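Local coordinates for protein alpha-galactosidase 1 (Saccharomyces cerevisiae, PDB 3LRK) that hydrolyses terminal, non-reducing alpha-D-galactose residues from alpha-D-galactosides such as galactose oligosaccharides, galactomannans and galactolipids, working as a secreted homotetrameric glycoprotein, at residues Leu264-Glu276 with Ala294-Tyr307. The protein carries 1 engineered substitution. Residues are numbered along the deposited sequence; the frame is centred on the assembly and turned at random.
Sequences LEVGVGNLTDDEE and ANVNNLKASSYSIY. With NAG (2-acetamido-2-deoxy-beta-D-glucopyranose), chain B; NAG (2-acetamido-2-deoxy-beta-D-glucopyranose), chain F; NAG (2-acetamido-2-deoxy-beta-D-glucopyranose), chain C.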
ATOM      1  N   LEU A 264      -4.534  24.018 -18.244  1.00 22.13           N
ATOM      2  CA  LEU A 264      -5.894  24.518 -18.070  1.00 22.60           C
ATOM      3  C   LEU A 264      -6.807  24.085 -19.208  1.00 23.06           C
ATOM      4  O   LEU A 264      -6.419  24.129 -20.381  1.00 23.83           O
ATOM      5  CB  LEU A 264      -5.879  26.056 -17.962  1.00 22.43           C
ATOM      6  CG  LEU A 264      -5.201  26.585 -16.693  1.00 21.47           C
ATOM      7  CD1 LEU A 264      -4.667  28.023 -16.843  1.00 21.01           C
ATOM      8  CD2 LEU A 264      -6.135  26.441 -15.477  1.00 20.53           C
ATOM      9  N   GLU A 265      -8.018  23.675 -18.850  1.00 23.55           N
ATOM     10  CA  GLU A 265      -9.016  23.234 -19.806  1.00 24.30           C
ATOM     11  C   GLU A 265      -9.994  24.368 -20.127  1.00 24.05           C
ATOM     12  O   GLU A 265     -10.990  24.163 -20.822  1.00 23.67           O
ATOM     13  CB  GLU A 265      -9.757  22.006 -19.274  1.00 24.79           C
ATOM     14  CG  GLU A 265      -8.861  20.784 -19.057  1.00 26.14           C
ATOM     15  CD  GLU A 265      -8.627  19.965 -20.320  1.00 29.43           C
ATOM     16  OE1 GLU A 265      -8.938  20.422 -21.444  1.00 29.85           O
ATOM     17  OE2 GLU A 265      -8.115  18.841 -20.189  1.00 31.60           O
ATOM     18  N   VAL A 266      -9.694  25.559 -19.612  1.00 24.14           N
ATOM     19  CA  VAL A 266     -10.448  26.760 -19.950  1.00 23.46           C
ATOM     20  C   VAL A 266     -10.414  26.924 -21.473  1.00 23.30           C
ATOM     21  O   VAL A 266      -9.348  26.891 -22.088  1.00 22.11           O
ATOM     22  CB  VAL A 266      -9.881  28.020 -19.235  1.00 23.65           C
ATOM     23  CG1 VAL A 266     -10.659  29.281 -19.631  1.00 23.79           C
ATOM     24  CG2 VAL A 266      -9.911  27.843 -17.717  1.00 23.23           C
ATOM     25  N   GLY A 267     -11.593  27.056 -22.074  1.00 23.59           N
ATOM     26  CA  GLY A 267     -11.705  27.182 -23.525  1.00 24.53           C
ATOM     27  C   GLY A 267     -11.573  25.866 -24.266  1.00 25.16           C
ATOM     28  O   GLY A 267     -11.472  25.856 -25.495  1.00 25.27           O
ATOM     29  N   VAL A 268     -11.552  24.758 -23.524  1.00 25.81           N
ATOM     30  CA  VAL A 268     -11.503  23.421 -24.123  1.00 26.77           C
ATOM     31  C   VAL A 268     -12.782  22.660 -23.766  1.00 27.45           C
ATOM     32  O   VAL A 268     -13.241  22.694 -22.623  1.00 28.12           O
ATOM     33  CB  VAL A 268     -10.259  22.596 -23.662  1.00 26.73           C
ATOM     34  CG1 VAL A 268     -10.134  21.287 -24.460  1.00 26.08           C
ATOM     35  CG2 VAL A 268      -8.977  23.404 -23.789  1.00 26.64           C
ATOM     36  N   GLY A 269     -13.346  21.967 -24.746  1.00 28.27           N
ATOM     37  CA  GLY A 269     -14.544  21.174 -24.526  1.00 29.13           C
ATOM     38  C   GLY A 269     -15.717  22.015 -24.060  1.00 29.58           C
ATOM     39  O   GLY A 269     -15.899  23.155 -24.511  1.00 29.91           O
ATOM     40  N   ASN A 270     -16.504  21.482 -23.144  1.00 30.09           N
ATOM     41  CA  ASN A 270     -17.785  22.068 -22.788  1.00 30.76           C
ATOM     42  C   ASN A 270     -18.019  22.416 -21.320  1.00 30.33           C
ATOM     43  O   ASN A 270     -19.057  22.248 -20.775  1.00 30.96           O
ATOM     44  CB  ASN A 270     -18.913  21.221 -23.350  1.00 31.21           C
ATOM     45  CG  ASN A 270     -18.717  20.887 -24.819  1.00 33.67           C
ATOM     46  OD1 ASN A 270     -18.772  19.739 -25.232  1.00 33.70           O
ATOM     47  ND2 ASN A 270     -18.510  21.887 -25.603  1.00 37.97           N
ATOM     48  N   LEU A 271     -17.010  22.941 -20.695  1.00 30.16           N
ATOM     49  CA  LEU A 271     -17.118  23.428 -19.333  1.00 29.55           C
ATOM     50  C   LEU A 271     -18.033  24.656 -19.317  1.00 29.34           C
ATOM     51  O   LEU A 271     -18.021  25.462 -20.258  1.00 29.30           O
ATOM     52  CB  LEU A 271     -15.724  23.753 -18.779  1.00 29.24           C
ATOM     53  CG  LEU A 271     -14.758  22.559 -18.657  1.00 29.34           C
ATOM     54  CD1 LEU A 271     -13.320  23.027 -18.430  1.00 29.31           C
ATOM     55  CD2 LEU A 271     -15.197  21.589 -17.560  1.00 28.00           C
ATOM     56  N   THR A 272     -18.852  24.775 -18.276  1.00 28.89           N
ATOM     57  CA  THR A 272     -19.671  25.977 -18.094  1.00 28.70           C
ATOM     58  C   THR A 272     -18.758  27.136 -17.705  1.00 28.10           C
ATOM     59  O   THR A 272     -17.576  26.927 -17.414  1.00 27.92           O
ATOM     60  CB  THR A 272     -20.791  25.786 -17.033  1.00 28.78           C
ATOM     61  OG1 THR A 272     -20.219  25.717 -15.716  1.00 28.87           O
ATOM     62  CG2 THR A 272     -21.629  24.530 -17.326  1.00 29.07           C
ATOM     63  N   ASP A 273     -19.291  28.353 -17.703  1.00 27.42           N
ATOM     64  CA  ASP A 273     -18.506  29.515 -17.291  1.00 27.24           C
ATOM     65  C   ASP A 273     -18.116  29.418 -15.811  1.00 26.97           C
ATOM     66  O   ASP A 273     -16.997  29.756 -15.435  1.00 26.64           O
ATOM     67  CB  ASP A 273     -19.258  30.824 -17.559  1.00 27.22           C
ATOM     68  CG  ASP A 273     -18.363  32.053 -17.421  1.00 28.13           C
ATOM     69  OD1 ASP A 273     -17.262  32.078 -18.021  1.00 28.23           O
ATOM     70  OD2 ASP A 273     -18.758  33.000 -16.706  1.00 28.41           O
ATOM     71  N   ASP A 274     -19.043  28.960 -14.978  1.00 26.87           N
ATOM     72  CA  ASP A 274     -18.734  28.740 -13.562  1.00 26.65           C
ATOM     73  C   ASP A 274     -17.631  27.703 -13.360  1.00 25.92           C
ATOM     74  O   ASP A 274     -16.738  27.911 -12.543  1.00 25.59           O
ATOM     75  CB  ASP A 274     -19.985  28.343 -12.787  1.00 26.82           C
ATOM     76  CG  ASP A 274     -20.924  29.506 -12.585  1.00 28.21           C
ATOM     77  OD1 ASP A 274     -20.472  30.549 -12.061  1.00 28.61           O
ATOM     78  OD2 ASP A 274     -22.108  29.368 -12.954  1.00 30.02           O
ATOM     79  N   GLU A 275     -17.708  26.601 -14.108  1.00 25.12           N
ATOM     80  CA  GLU A 275     -16.713  25.533 -14.048  1.00 24.96           C
ATOM     81  C   GLU A 275     -15.323  26.029 -14.444  1.00 24.83           C
ATOM     82  O   GLU A 275     -14.338  25.677 -13.798  1.00 25.02           O
ATOM     83  CB  GLU A 275     -17.130  24.333 -14.918  1.00 24.98           C
ATOM     84  CG  GLU A 275     -18.250  23.491 -14.305  1.00 24.38           C
ATOM     85  CD  GLU A 275     -18.747  22.359 -15.205  1.00 24.57           C
ATOM     86  OE1 GLU A 275     -18.607  22.435 -16.444  1.00 24.98           O
ATOM     87  OE2 GLU A 275     -19.306  21.386 -14.664  1.00 25.12           O
ATOM     88  N   GLU A 276     -15.252  26.847 -15.496  1.00 24.33           N
ATOM     89  CA  GLU A 276     -13.991  27.422 -15.944  1.00 24.14           C
ATOM     90  C   GLU A 276     -13.416  28.425 -14.936  1.00 24.03           C
ATOM     91  O   GLU A 276     -12.205  28.470 -14.742  1.00 23.77           O
ATOM     92  CB  GLU A 276     -14.127  28.046 -17.339  1.00 24.03           C
ATOM     93  CG  GLU A 276     -14.268  27.003 -18.455  1.00 24.64           C
ATOM     94  CD  GLU A 276     -14.215  27.589 -19.863  1.00 25.36           C
ATOM     95  OE1 GLU A 276     -14.019  28.813 -20.018  1.00 23.96           O
ATOM     96  OE2 GLU A 276     -14.361  26.804 -20.820  1.00 24.74           O
ATOM     97  N   ALA A 294      -6.199  25.712 -24.358  1.00 24.49           N
ATOM     98  CA  ALA A 294      -7.095  26.079 -25.455  1.00 25.18           C
ATOM     99  C   ALA A 294      -6.359  26.343 -26.777  1.00 25.75           C
ATOM    100  O   ALA A 294      -5.139  26.549 -26.800  1.00 25.35           O
ATOM    101  CB  ALA A 294      -7.924  27.291 -25.054  1.00 24.83           C
ATOM    102  N   ASN A 295      -7.108  26.292 -27.879  1.00 26.74           N
ATOM    103  CA  ASN A 295      -6.636  26.802 -29.168  1.00 27.61           C
ATOM    104  C   ASN A 295      -6.915  28.295 -29.163  1.00 27.93           C
ATOM    105  O   ASN A 295      -8.080  28.707 -29.166  1.00 27.94           O
ATOM    106  CB  ASN A 295      -7.380  26.125 -30.331  1.00 27.83           C
ATOM    107  CG  ASN A 295      -6.970  26.669 -31.707  1.00 28.67           C
ATOM    108  OD1 ASN A 295      -6.150  27.582 -31.823  1.00 30.08           O
ATOM    109  ND2 ASN A 295      -7.537  26.086 -32.758  1.00 29.53           N
ATOM    110  N   VAL A 296      -5.859  29.103 -29.130  1.00 28.32           N
ATOM    111  CA  VAL A 296      -6.020  30.554 -28.985  1.00 29.22           C
ATOM    112  C   VAL A 296      -6.622  31.214 -30.240  1.00 30.24           C
ATOM    113  O   VAL A 296      -7.167  32.316 -30.162  1.00 30.13           O
ATOM    114  CB  VAL A 296      -4.709  31.269 -28.534  1.00 29.04           C
ATOM    115  CG1 VAL A 296      -4.301  30.819 -27.121  1.00 28.78           C
ATOM    116  CG2 VAL A 296      -3.575  31.037 -29.527  1.00 28.53           C
ATOM    117  N   ASN A 297      -6.526  30.524 -31.377  1.00 31.59           N
ATOM    118  CA  ASN A 297      -7.152  30.976 -32.628  1.00 33.23           C
ATOM    119  C   ASN A 297      -8.563  30.408 -32.786  1.00 33.45           C
ATOM    120  O   ASN A 297      -9.225  30.617 -33.804  1.00 33.68           O
ATOM    121  CB  ASN A 297      -6.278  30.619 -33.838  1.00 33.61           C
ATOM    122  CG  ASN A 297      -5.042  31.504 -33.951  1.00 36.04           C
ATOM    123  OD1 ASN A 297      -3.923  31.049 -33.708  1.00 38.55           O
ATOM    124  ND2 ASN A 297      -5.238  32.774 -34.325  1.00 37.63           N
ATOM    125  N   ASN A 298      -9.010  29.684 -31.765  1.00 33.61           N
ATOM    126  CA  ASN A 298     -10.355  29.148 -31.714  1.00 33.79           C
ATOM    127  C   ASN A 298     -10.810  29.179 -30.257  1.00 33.50           C
ATOM    128  O   ASN A 298     -11.219  28.163 -29.680  1.00 33.71           O
ATOM    129  CB  ASN A 298     -10.371  27.722 -32.279  1.00 34.37           C
ATOM    130  CG  ASN A 298     -11.756  27.259 -32.665  1.00 35.41           C
ATOM    131  OD1 ASN A 298     -12.714  28.036 -32.647  1.00 37.61           O
ATOM    132  ND2 ASN A 298     -11.870  25.987 -33.030  1.00 36.99           N
ATOM    133  N   LEU A 299     -10.699  30.366 -29.666  1.00 32.72           N
ATOM    134  CA  LEU A 299     -10.977  30.587 -28.262  1.00 31.72           C
ATOM    135  C   LEU A 299     -12.210  31.482 -28.136  1.00 31.29           C
ATOM    136  O   LEU A 299     -12.256  32.564 -28.738  1.00 31.18           O
ATOM    137  CB  LEU A 299      -9.763  31.251 -27.600  1.00 31.78           C
ATOM    138  CG  LEU A 299      -9.820  31.655 -26.123  1.00 30.97           C
ATOM    139  CD1 LEU A 299      -9.922  30.427 -25.220  1.00 31.25           C
ATOM    140  CD2 LEU A 299      -8.602  32.478 -25.758  1.00 32.01           C
ATOM    141  N   LYS A 300     -13.196  31.029 -27.362  1.00 30.18           N
ATOM    142  CA  LYS A 300     -14.416  31.805 -27.151  1.00 29.80           C
ATOM    143  C   LYS A 300     -14.217  32.936 -26.144  1.00 29.22           C
ATOM    144  O   LYS A 300     -13.269  32.910 -25.345  1.00 28.70           O
ATOM    145  CB  LYS A 300     -15.617  30.918 -26.796  1.00 29.86           C
ATOM    146  CG  LYS A 300     -15.611  30.269 -25.414  1.00 30.54           C
ATOM    147  CD  LYS A 300     -16.784  29.297 -25.296  1.00 30.93           C
ATOM    148  CE  LYS A 300     -17.032  28.858 -23.868  1.00 30.90           C
ATOM    149  NZ  LYS A 300     -15.881  28.045 -23.335  1.00 32.81           N
ATOM    150  N   ALA A 301     -15.128  33.912 -26.202  1.00 28.31           N
ATOM    151  CA  ALA A 301     -15.063  35.145 -25.412  1.00 27.52           C
ATOM    152  C   ALA A 301     -14.971  34.938 -23.898  1.00 26.93           C
ATOM    153  O   ALA A 301     -14.094  35.517 -23.249  1.00 27.05           O
ATOM    154  CB  ALA A 301     -16.247  36.047 -25.751  1.00 27.69           C
ATOM    155  N   SER A 302     -15.880  34.141 -23.335  1.00 26.38           N
ATOM    156  CA  SER A 302     -15.903  33.930 -21.883  1.00 25.29           C
ATOM    157  C   SER A 302     -14.605  33.296 -21.388  1.00 25.24           C
ATOM    158  O   SER A 302     -14.122  33.621 -20.296  1.00 24.59           O
ATOM    159  CB  SER A 302     -17.111  33.100 -21.439  1.00 25.34           C
ATOM    160  OG  SER A 302     -17.135  31.801 -22.024  1.00 24.85           O
ATOM    161  N   SER A 303     -14.053  32.388 -22.190  1.00 24.97           N
ATOM    162  CA  SER A 303     -12.810  31.701 -21.829  1.00 24.94           C
ATOM    163  C   SER A 303     -11.621  32.653 -21.885  1.00 25.18           C
ATOM    164  O   SER A 303     -10.777  32.660 -20.982  1.00 25.29           O
ATOM    165  CB  SER A 303     -12.592  30.484 -22.724  1.00 24.68           C
ATOM    166  OG  SER A 303     -13.640  29.548 -22.547  1.00 23.80           O
ATOM    167  N   TYR A 304     -11.566  33.470 -22.936  1.00 25.37           N
ATOM    168  CA  TYR A 304     -10.550  34.518 -23.058  1.00 25.61           C
ATOM    169  C   TYR A 304     -10.506  35.453 -21.844  1.00 25.63           C
ATOM    170  O   TYR A 304      -9.432  35.748 -21.341  1.00 25.36           O
ATOM    171  CB  TYR A 304     -10.739  35.315 -24.362  1.00 25.72           C
ATOM    172  CG  TYR A 304      -9.820  36.508 -24.529  1.00 26.67           C
ATOM    173  CD1 TYR A 304      -8.419  36.373 -24.489  1.00 26.72           C
ATOM    174  CD2 TYR A 304     -10.348  37.776 -24.773  1.00 27.44           C
ATOM    175  CE1 TYR A 304      -7.586  37.489 -24.654  1.00 26.49           C
ATOM    176  CE2 TYR A 304      -9.537  38.870 -24.937  1.00 27.77           C
ATOM    177  CZ  TYR A 304      -8.165  38.736 -24.886  1.00 27.37           C
ATOM    178  OH  TYR A 304      -7.393  39.876 -25.058  1.00 28.10           O
ATOM    179  N   SER A 305     -11.662  35.909 -21.363  1.00 26.11           N
ATOM    180  CA  SER A 305     -11.658  36.832 -20.220  1.00 26.37           C
ATOM    181  C   SER A 305     -11.331  36.132 -18.893  1.00 26.14           C
ATOM    182  O   SER A 305     -10.943  36.784 -17.920  1.00 25.90           O
ATOM    183  CB  SER A 305     -12.968  37.606 -20.113  1.00 26.79           C
ATOM    184  OG  SER A 305     -14.041  36.744 -19.844  1.00 28.07           O
ATOM    185  N   ILE A 306     -11.498  34.811 -18.857  1.00 25.81           N
ATOM    186  CA  ILE A 306     -11.024  34.031 -17.710  1.00 25.57           C
ATOM    187  C   ILE A 306      -9.480  34.035 -17.690  1.00 25.71           C
ATOM    188  O   ILE A 306      -8.866  34.430 -16.686  1.00 25.48           O
ATOM    189  CB  ILE A 306     -11.654  32.610 -17.678  1.00 25.62           C
ATOM    190  CG1 ILE A 306     -13.126  32.726 -17.251  1.00 25.07           C
ATOM    191  CG2 ILE A 306     -10.888  31.676 -16.709  1.00 25.28           C
ATOM    192  CD1 ILE A 306     -13.978  31.537 -17.582  1.00 24.55           C
ATOM    193  N   TYR A 307      -8.865  33.654 -18.812  1.00 25.55           N
ATOM    194  CA  TYR A 307      -7.397  33.661 -18.938  1.00 25.23           C
ATOM    195  C   TYR A 307      -6.780  35.040 -18.707  1.00 25.76           C
ATOM    196  O   TYR A 307      -5.608  35.147 -18.363  1.00 25.07           O
ATOM    197  CB  TYR A 307      -6.971  33.198 -20.328  1.00 25.08           C
ATOM    198  CG  TYR A 307      -6.992  31.704 -20.546  1.00 24.87           C
ATOM    199  CD1 TYR A 307      -7.753  31.150 -21.574  1.00 23.73           C
ATOM    200  CD2 TYR A 307      -6.232  30.844 -19.736  1.00 25.07           C
ATOM    201  CE1 TYR A 307      -7.770  29.765 -21.797  1.00 24.54           C
ATOM    202  CE2 TYR A 307      -6.245  29.459 -19.947  1.00 24.24           C
ATOM    203  CZ  TYR A 307      -7.013  28.932 -20.974  1.00 23.44           C
ATOM    204  OH  TYR A 307      -7.023  27.574 -21.173  1.00 23.03           O
TER
HETATM  205  C1  NAG B   1     -18.335  22.533 -26.863  1.00 44.69           C
HETATM  206  C2  NAG B   1     -17.279  22.859 -27.939  1.00 48.43           C
HETATM  207  C3  NAG B   1     -17.736  23.811 -29.074  1.00 49.06           C
HETATM  208  C4  NAG B   1     -19.242  23.721 -29.369  1.00 48.84           C
HETATM  209  C5  NAG B   1     -20.013  23.624 -28.062  1.00 48.43           C
HETATM  210  C6  NAG B   1     -21.527  23.609 -28.240  1.00 49.36           C
HETATM  211  C7  NAG B   1     -14.905  23.474 -27.848  1.00 50.44           C
HETATM  212  C8  NAG B   1     -14.015  24.579 -27.363  1.00 50.78           C
HETATM  213  N2  NAG B   1     -16.104  23.398 -27.274  1.00 49.82           N
HETATM  214  O3  NAG B   1     -16.984  23.550 -30.260  1.00 50.52           O
HETATM  215  O4  NAG B   1     -19.681  24.849 -30.095  1.00 48.57           O
HETATM  216  O5  NAG B   1     -19.597  22.415 -27.473  1.00 48.25           O
HETATM  217  O6  NAG B   1     -22.125  23.684 -26.968  1.00 50.09           O
HETATM  218  O7  NAG B   1     -14.523  22.700 -28.730  1.00 50.96           O
HETATM  219  C1  NAG F4001     -20.435  35.171 -21.332  1.00 47.36           C
HETATM  220  C2  NAG F4001     -21.525  35.306 -20.258  1.00 49.22           C
HETATM  221  C3  NAG F4001     -21.723  34.015 -19.459  1.00 49.00           C
HETATM  222  C4  NAG F4001     -21.793  32.776 -20.349  1.00 48.80           C
HETATM  223  C5  NAG F4001     -20.693  32.788 -21.407  1.00 48.64           C
HETATM  224  C6  NAG F4001     -20.861  31.623 -22.380  1.00 48.50           C
HETATM  225  C7  NAG F4001     -21.954  37.553 -19.443  1.00 52.25           C
HETATM  226  C8  NAG F4001     -21.176  38.809 -19.739  1.00 53.16           C
HETATM  227  N2  NAG F4001     -21.255  36.419 -19.361  1.00 50.89           N
HETATM  228  O3  NAG F4001     -22.930  34.087 -18.731  1.00 49.14           O
HETATM  229  O4  NAG F4001     -21.701  31.615 -19.548  1.00 48.24           O
HETATM  230  O5  NAG F4001     -20.714  34.019 -22.117  1.00 47.67           O
HETATM  231  O6  NAG F4001     -19.796  31.608 -23.302  1.00 49.26           O
HETATM  232  O7  NAG F4001     -23.180  37.598 -19.298  1.00 52.46           O
HETATM  233  C1  NAG C   2     -16.634  24.730 -31.033  1.00 52.11           C
HETATM  234  C2  NAG C   2     -15.575  24.374 -32.085  1.00 52.82           C
HETATM  235  C3  NAG C   2     -15.208  25.571 -32.975  1.00 53.19           C
HETATM  236  C4  NAG C   2     -16.450  26.260 -33.542  1.00 53.54           C
HETATM  237  C5  NAG C   2     -17.501  26.490 -32.449  1.00 53.96           C
HETATM  238  C6  NAG C   2     -18.818  26.976 -33.053  1.00 54.59           C
HETATM  239  C7  NAG C   2     -13.833  22.676 -31.942  1.00 53.34           C
HETATM  240  C8  NAG C   2     -12.503  22.294 -31.358  1.00 53.55           C
HETATM  241  N2  NAG C   2     -14.382  23.799 -31.479  1.00 53.06           N
HETATM  242  O3  NAG C   2     -14.391  25.146 -34.045  1.00 53.02           O
HETATM  243  O4  NAG C   2     -16.079  27.483 -34.144  1.00 53.29           O
HETATM  244  O5  NAG C   2     -17.750  25.307 -31.697  1.00 52.88           O
HETATM  245  O6  NAG C   2     -19.005  28.333 -32.723  1.00 55.12           O
HETATM  246  O7  NAG C   2     -14.359  21.969 -32.805  1.00 53.75           O
HETATM  247  O   HOH W   1     -12.980  28.212 -26.600  1.00 21.47           O
HETATM  248  O   HOH W   2      -9.841  26.158 -27.535  1.00 32.59           O
HETATM  249  O   HOH W   3     -17.498  25.487 -22.831  1.00 35.34           O
HETATM  250  O   HOH W   4     -15.034  25.831 -24.500  1.00 38.68           O
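A type II beta turn over E265-V268 brings G267 against the first turn of helix 301-307, its CA 5.0 Å from that of S303. G267 has positive phi (79°), which favours glycine, and its CA lies 3.2 Å from S303 OG. The phenol of Y307 reaches back to the turn, and its OH donates to V266 O over 2.6 Å, tilted 23° from the carbonyl plane. V266 CG1, anti to the backbone N, lies over one face of the ring in a CH-pi contact, 4.0 Å from the centroid, and also meets I306 CG2, while L264 CD1 packs at the ring edge.

Beside this apolar patch the E276 carboxylate is gripped from several sides. S303 OG donates to the syn lone pair of E276 OE1 at 2.7 Å; E276 OE2 takes G267 N from above the carboxylate plane and a salt bridge from K300 NZ, whose hydrogen bond to E276 OE2 is weak at 3.2 Å. K300 NZ, brought round by a bend at chi4 (-66°), also donates to S303 OG, and a water joins K300 NZ to G269 O. The bonds to both oxygens probably fix the carboxylate's rotation and favour its charged form. I306 CD1 lies against E276 CB and D273 OD1; D273 OD2 forms a salt bridge with R400.

Sugars border the outer side: N270 carries an N-linked glycan whose second NAG accepts from N298 ND2, and S302 OG shares a hydrogen bond with O6 of another NAG. In this TIM-barrel domain the contact joins the loop leading into helix 273-285 and the helix's first turn to helix 301-307 and the loop before it, after strand 290-292, with F280 against I306 and helix 403-410 packing on A301 and S302.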